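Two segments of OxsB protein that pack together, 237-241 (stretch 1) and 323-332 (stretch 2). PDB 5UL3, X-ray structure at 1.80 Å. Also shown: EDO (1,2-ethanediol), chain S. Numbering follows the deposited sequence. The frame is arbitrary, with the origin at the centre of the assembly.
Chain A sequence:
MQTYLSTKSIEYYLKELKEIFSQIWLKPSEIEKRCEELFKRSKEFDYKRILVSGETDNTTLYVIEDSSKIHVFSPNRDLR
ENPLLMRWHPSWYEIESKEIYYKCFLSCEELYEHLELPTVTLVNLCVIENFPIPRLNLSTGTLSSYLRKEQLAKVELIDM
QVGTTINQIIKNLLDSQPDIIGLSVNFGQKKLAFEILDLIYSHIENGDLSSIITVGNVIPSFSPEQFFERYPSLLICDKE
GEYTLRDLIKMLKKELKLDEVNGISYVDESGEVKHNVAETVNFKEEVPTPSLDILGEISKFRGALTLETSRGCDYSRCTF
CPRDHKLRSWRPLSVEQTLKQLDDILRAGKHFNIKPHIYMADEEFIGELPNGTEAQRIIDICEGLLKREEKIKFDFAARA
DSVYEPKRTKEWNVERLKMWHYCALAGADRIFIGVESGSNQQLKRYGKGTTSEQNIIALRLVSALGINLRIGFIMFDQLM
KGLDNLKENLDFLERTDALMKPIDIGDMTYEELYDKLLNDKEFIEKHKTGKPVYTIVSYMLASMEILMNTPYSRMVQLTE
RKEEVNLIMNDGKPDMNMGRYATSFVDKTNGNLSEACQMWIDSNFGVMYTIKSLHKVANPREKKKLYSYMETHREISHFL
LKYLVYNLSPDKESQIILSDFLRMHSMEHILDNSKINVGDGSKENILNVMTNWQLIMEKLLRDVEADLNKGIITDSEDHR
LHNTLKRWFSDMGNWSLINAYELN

Stretch 1 (237-241) CDKEG
Stretch 2 323-332: RDHKLRSWRP

Residues 237-241 and 323-332 of OxsB, at least 85 positions apart wherever they touch, meet in a small contact that buries 285 Å² summed over both sides. Stretch 1 leaves extended C237 (phi/psi -84/115, chi1 t), turns at D238 (-77/-34; chi1 m, chi2 -26°), takes the unusual pair -135/-121 at K239, and extends again at E240 (-69/149) before G241 (-96/-16). No backbone pairing joins the two segments; end to end they run roughly the same way, and the closest CA atoms are those of K239 and H325, 5.2 Å apart.

Stretch 2 begins at R323 (-106/2), all m through chi3, which does not reach stretch 1 but braces its own segment: its O accepts from L327 N at 2.8 Å, and its NH1 donates to L327 O at 3.0 Å. D324 through K326 have helical phi/psi (-71/-27, -93/-40, -90/-19) without the regular bonds. D324 is chi1 m, chi2 80°; D324 O lies 3.6 Å from K239 CE, a van der Waals approach, the lysine side chain running m, t, t, t. Water 1 donates to D324 O at 2.8 Å and accepts from R328 NH2 at 2.6 Å and, weakly, from K239 NZ at 3.3 Å, so it links the lysine end to stretch 2.

H325 (chi1 t, chi2 64°) is buried, and although its CA-to-CB bond points sideways, the ring reaches stretch 1. H325 ND1 donates to D238 O at 3.2 Å with an angle of 159°; the acceptor sits at the ring edge near its plane, where the N-H points. H325 CE1 also lies 3.9 Å from K239 O. The CA-to-CB bond of K326 (m, m, chi3 114°, chi4 t) points away.

L327 changes the course of the chain with a positive phi (83/168). Its CA-to-CB bond points toward stretch 1; with the side chain m, t, L327 CD2 packs 3.9 Å from K239 CD, a nonpolar contact between leucine and the aliphatic part of the lysine. L327 CD1 is 4.4 Å from E240 OE1. R328 (-112/13; chi1 m, chi2 136°, chi3 t, chi4 100°) turns back on its own stretch, NH1 forming a salt bridge with D324 OD2 at 3.1 Å. An ethanediol, probably from the crystallisation liquor, receives a very short 2.4 Å hydrogen bond on O1 from R328 NH2, while its O2 is hydrogen-bonded to OG of S329 (-128/158, chi1 p) at 2.8 Å.

W330 (-108/125; chi1 t, chi2 74°) stays out of reach, and the chain becomes a strand at R331 (-120/99) and P332 (-86/147). The CA-to-CB bond of R331 points toward stretch 1, and the side chain bends (chi1 m, chi2 93°, chi3 p, chi4 -171°). R331 NH1 forms a salt bridge with OE2 of E240 (m, t, chi3 -53°) at 3.0 Å, also a hydrogen bond of 160°, the carboxylate oxygen lying at the guanidinium edge. Water 2 reinforces this charge pair, donating to E240 OE2 at 2.6 Å and accepting from R331 NE at 2.7 Å. R331 NH2 donates to K326 O at 3.2 Å and S329 O at 3.1 Å, tying the loop to the arginine that grips stretch 1.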

ATOM      1  N   CYS A 237      -5.318   5.289 -18.181  1.00 28.26           N
ATOM      2  CA  CYS A 237      -4.922   3.897 -18.017  1.00 26.92           C
ATOM      3  C   CYS A 237      -5.841   3.263 -16.978  1.00 25.64           C
ATOM      4  O   CYS A 237      -5.828   3.664 -15.806  1.00 24.35           O
ATOM      5  CB  CYS A 237      -3.461   3.790 -17.573  1.00 25.31           C
ATOM      6  SG  CYS A 237      -2.930   2.081 -17.240  1.00 25.93           S
ATOM      7  N   ASP A 238      -6.638   2.284 -17.418  1.00 26.11           N
ATOM      8  CA  ASP A 238      -7.705   1.726 -16.587  1.00 28.45           C
ATOM      9  C   ASP A 238      -7.188   0.764 -15.528  1.00 25.44           C
ATOM     10  O   ASP A 238      -7.761   0.689 -14.436  1.00 27.08           O
ATOM     11  CB  ASP A 238      -8.726   0.997 -17.466  1.00 26.59           C
ATOM     12  CG  ASP A 238      -9.565   1.951 -18.308  1.00 31.52           C
ATOM     13  OD1 ASP A 238      -9.725   3.118 -17.898  1.00 36.84           O
ATOM     14  OD2 ASP A 238     -10.073   1.520 -19.366  1.00 37.58           O
ATOM     15  N   LYS A 239      -6.131   0.012 -15.827  1.00 24.02           N
ATOM     16  CA  LYS A 239      -5.653  -1.010 -14.901  1.00 21.21           C
ATOM     17  C   LYS A 239      -4.129  -0.947 -14.784  1.00 24.02           C
ATOM     18  O   LYS A 239      -3.582   0.077 -14.361  1.00 25.00           O
ATOM     19  CB  LYS A 239      -6.126  -2.397 -15.358  1.00 20.51           C
ATOM     20  CG  LYS A 239      -7.667  -2.530 -15.238  1.00 26.36           C
ATOM     21  CD  LYS A 239      -8.235  -3.512 -16.228  1.00 34.37           C
ATOM     22  CE  LYS A 239      -9.776  -3.478 -16.153  1.00 38.64           C
ATOM     23  NZ  LYS A 239     -10.381  -4.516 -17.027  1.00 51.80           N
ATOM     24  N   GLU A 240      -3.434  -2.027 -15.105  1.00 21.25           N
ATOM     25  CA  GLU A 240      -1.970  -1.975 -15.047  1.00 21.69           C
ATOM     26  C   GLU A 240      -1.426  -1.055 -16.143  1.00 26.71           C
ATOM     27  O   GLU A 240      -1.992  -0.949 -17.236  1.00 25.42           O
ATOM     28  CB  GLU A 240      -1.372  -3.379 -15.222  1.00 23.24           C
ATOM     29  CG  GLU A 240      -1.601  -4.309 -14.018  1.00 22.32           C
ATOM     30  CD  GLU A 240      -1.334  -5.758 -14.358  1.00 20.91           C
ATOM     31  OE1 GLU A 240      -1.916  -6.243 -15.350  1.00 22.66           O
ATOM     32  OE2 GLU A 240      -0.534  -6.402 -13.643  1.00 24.76           O
ATOM     33  N   GLY A 241      -0.291  -0.422 -15.859  1.00 21.57           N
ATOM     34  CA  GLY A 241       0.268   0.550 -16.782  1.00 21.62           C
ATOM     35  C   GLY A 241       1.332   0.061 -17.749  1.00 22.00           C
ATOM     36  O   GLY A 241       1.608   0.743 -18.741  1.00 23.30           O
ATOM     37  N   ARG A 323     -12.861  -4.727  -7.085  1.00 21.29           N
ATOM     38  CA  ARG A 323     -11.827  -5.506  -7.748  1.00 25.57           C
ATOM     39  C   ARG A 323     -11.506  -5.030  -9.166  1.00 27.55           C
ATOM     40  O   ARG A 323     -10.639  -5.617  -9.815  1.00 26.78           O
ATOM     41  CB  ARG A 323     -12.218  -6.996  -7.757  1.00 27.14           C
ATOM     42  CG  ARG A 323     -12.506  -7.564  -6.340  1.00 21.47           C
ATOM     43  CD  ARG A 323     -11.364  -7.226  -5.335  1.00 23.37           C
ATOM     44  NE  ARG A 323     -10.050  -7.656  -5.830  1.00 25.39           N
ATOM     45  CZ  ARG A 323      -8.897  -7.132  -5.403  1.00 25.18           C
ATOM     46  NH1 ARG A 323      -7.735  -7.565  -5.905  1.00 22.97           N
ATOM     47  NH2 ARG A 323      -8.911  -6.154  -4.494  1.00 24.22           N
ATOM     48  N   ASP A 324     -12.151  -3.960  -9.650  1.00 29.75           N
ATOM     49  CA  ASP A 324     -12.063  -3.626 -11.073  1.00 30.10           C
ATOM     50  C   ASP A 324     -10.687  -3.097 -11.455  1.00 32.11           C
ATOM     51  O   ASP A 324     -10.265  -3.250 -12.604  1.00 28.42           O
ATOM     52  CB  ASP A 324     -13.124  -2.591 -11.442  1.00 34.45           C
ATOM     53  CG  ASP A 324     -14.521  -3.143 -11.301  1.00 40.42           C
ATOM     54  OD1 ASP A 324     -15.018  -3.182 -10.158  1.00 42.89           O
ATOM     55  OD2 ASP A 324     -15.088  -3.579 -12.322  1.00 48.17           O
ATOM     56  N   HIS A 325      -9.979  -2.488 -10.512  1.00 25.86           N
ATOM     57  CA  HIS A 325      -8.660  -1.925 -10.787  1.00 27.55           C
ATOM     58  C   HIS A 325      -7.540  -2.915 -10.466  1.00 30.59           C
ATOM     59  O   HIS A 325      -6.570  -3.030 -11.232  1.00 27.49           O
ATOM     60  CB  HIS A 325      -8.508  -0.620  -9.989  1.00 24.55           C
ATOM     61  CG  HIS A 325      -7.189   0.088 -10.187  1.00 27.58           C
ATOM     62  ND1 HIS A 325      -6.790   0.612 -11.401  1.00 29.38           N
ATOM     63  CD2 HIS A 325      -6.193   0.365  -9.314  1.00 23.79           C
ATOM     64  CE1 HIS A 325      -5.597   1.168 -11.266  1.00 24.14           C
ATOM     65  NE2 HIS A 325      -5.220   1.046 -10.007  1.00 31.50           N
ATOM     66  N   LYS A 326      -7.674  -3.661  -9.366  1.00 23.77           N
ATOM     67  CA  LYS A 326      -6.638  -4.577  -8.897  1.00 25.60           C
ATOM     68  C   LYS A 326      -6.771  -5.980  -9.475  1.00 27.27           C
ATOM     69  O   LYS A 326      -5.792  -6.731  -9.454  1.00 25.63           O
ATOM     70  CB  LYS A 326      -6.662  -4.645  -7.367  1.00 23.79           C
ATOM     71  CG  LYS A 326      -6.219  -3.334  -6.685  1.00 25.58           C
ATOM     72  CD  LYS A 326      -4.685  -3.256  -6.623  1.00 23.36           C
ATOM     73  CE  LYS A 326      -4.147  -2.122  -7.476  1.00 28.07           C
ATOM     74  NZ  LYS A 326      -2.632  -2.059  -7.433  1.00 25.64           N
ATOM     75  N   LEU A 327      -7.958  -6.332  -9.981  1.00 26.20           N
ATOM     76  CA  LEU A 327      -8.261  -7.560 -10.727  1.00 25.98           C
ATOM     77  C   LEU A 327      -8.529  -8.759  -9.815  1.00 29.19           C
ATOM     78  O   LEU A 327      -8.282  -8.712  -8.602  1.00 27.64           O
ATOM     79  CB  LEU A 327      -7.154  -7.890 -11.738  1.00 25.11           C
ATOM     80  CG  LEU A 327      -6.764  -6.770 -12.725  1.00 29.27           C
ATOM     81  CD1 LEU A 327      -5.881  -7.332 -13.813  1.00 31.51           C
ATOM     82  CD2 LEU A 327      -7.990  -6.079 -13.317  1.00 33.55           C
ATOM     83  N   ARG A 328      -9.050  -9.844 -10.396  1.00 24.45           N
ATOM     84  CA  ARG A 328      -9.651 -10.927  -9.625  1.00 26.83           C
ATOM     85  C   ARG A 328      -8.855 -12.215  -9.677  1.00 24.67           C
ATOM     86  O   ARG A 328      -9.382 -13.271  -9.301  1.00 25.28           O
ATOM     87  CB  ARG A 328     -11.080 -11.183 -10.119  1.00 27.07           C
ATOM     88  CG  ARG A 328     -11.920  -9.926 -10.174  1.00 33.52           C
ATOM     89  CD  ARG A 328     -12.740  -9.824 -11.467  1.00 28.08           C
ATOM     90  NE  ARG A 328     -13.503  -8.583 -11.449  1.00 36.01           N
ATOM     91  CZ  ARG A 328     -13.147  -7.477 -12.094  1.00 34.83           C
ATOM     92  NH1 ARG A 328     -13.905  -6.395 -12.010  1.00 37.21           N
ATOM     93  NH2 ARG A 328     -12.039  -7.461 -12.828  1.00 37.00           N
ATOM     94  N   SER A 329      -7.617 -12.170 -10.158  1.00 22.04           N
ATOM     95  CA  SER A 329      -6.734 -13.320 -10.179  1.00 24.88           C
ATOM     96  C   SER A 329      -5.420 -12.916  -9.528  1.00 26.93           C
ATOM     97  O   SER A 329      -5.088 -11.733  -9.463  1.00 23.92           O
ATOM     98  CB  SER A 329      -6.468 -13.809 -11.607  1.00 32.29           C
ATOM     99  OG  SER A 329      -5.892 -12.763 -12.373  1.00 36.70           O
ATOM    100  N   TRP A 330      -4.673 -13.906  -9.059  1.00 23.03           N
ATOM    101  CA  TRP A 330      -3.452 -13.670  -8.293  1.00 28.83           C
ATOM    102  C   TRP A 330      -2.247 -14.031  -9.156  1.00 24.72           C
ATOM    103  O   TRP A 330      -2.162 -15.147  -9.667  1.00 25.88           O
ATOM    104  CB  TRP A 330      -3.486 -14.478  -6.998  1.00 26.58           C
ATOM    105  CG  TRP A 330      -2.346 -14.233  -6.048  1.00 23.72           C
ATOM    106  CD1 TRP A 330      -2.161 -13.136  -5.258  1.00 25.73           C
ATOM    107  CD2 TRP A 330      -1.280 -15.142  -5.741  1.00 24.02           C
ATOM    108  NE1 TRP A 330      -1.035 -13.297  -4.490  1.00 23.60           N
ATOM    109  CE2 TRP A 330      -0.461 -14.509  -4.780  1.00 24.33           C
ATOM    110  CE3 TRP A 330      -0.927 -16.418  -6.200  1.00 23.83           C
ATOM    111  CZ2 TRP A 330       0.671 -15.115  -4.251  1.00 21.34           C
ATOM    112  CZ3 TRP A 330       0.199 -17.021  -5.677  1.00 30.93           C
ATOM    113  CH2 TRP A 330       0.995 -16.362  -4.720  1.00 28.41           C
ATOM    114  N   ARG A 331      -1.327 -13.079  -9.327  1.00 22.46           N
ATOM    115  CA  ARG A 331      -0.167 -13.216 -10.212  1.00 23.29           C
ATOM    116  C   ARG A 331       1.111 -13.059  -9.388  1.00 21.50           C
ATOM    117  O   ARG A 331       1.512 -11.925  -9.073  1.00 23.22           O
ATOM    118  CB  ARG A 331      -0.210 -12.165 -11.323  1.00 22.62           C
ATOM    119  CG  ARG A 331      -1.479 -12.207 -12.194  1.00 24.57           C
ATOM    120  CD  ARG A 331      -2.573 -11.260 -11.686  1.00 24.65           C
ATOM    121  NE  ARG A 331      -2.258  -9.852 -11.958  1.00 28.98           N
ATOM    122  CZ  ARG A 331      -2.951  -8.831 -11.467  1.00 26.60           C
ATOM    123  NH1 ARG A 331      -2.618  -7.581 -11.779  1.00 24.94           N
ATOM    124  NH2 ARG A 331      -3.995  -9.060 -10.667  1.00 27.98           N
ATOM    125  N   PRO A 332       1.763 -14.143  -8.994  1.00 23.81           N
ATOM    126  CA  PRO A 332       2.964 -14.035  -8.152  1.00 23.93           C
ATOM    127  C   PRO A 332       4.244 -13.842  -8.942  1.00 23.42           C
ATOM    128  O   PRO A 332       4.403 -14.328 -10.065  1.00 24.39           O
ATOM    129  CB  PRO A 332       2.997 -15.390  -7.433  1.00 28.02           C
ATOM    130  CG  PRO A 332       2.397 -16.335  -8.478  1.00 25.13           C
ATOM    131  CD  PRO A 332       1.277 -15.531  -9.092  1.00 25.83           C
TER
HETATM  132  C1  EDO S 818      -9.669  -9.588 -13.561  1.00 26.59           C
HETATM  133  O1  EDO S 818     -10.954  -9.229 -14.075  1.00 56.65           O
HETATM  134  C2  EDO S 818      -9.478 -11.076 -13.513  1.00 28.50           C
HETATM  135  O2  EDO S 818      -8.086 -11.374 -13.495  1.00 42.50           O
HETATM  136  O   HOH W   1     -11.699  -5.141 -14.035  1.00 38.73           O
HETATM  137  O   HOH W   2      -0.139  -8.931 -13.423  1.00 24.78           O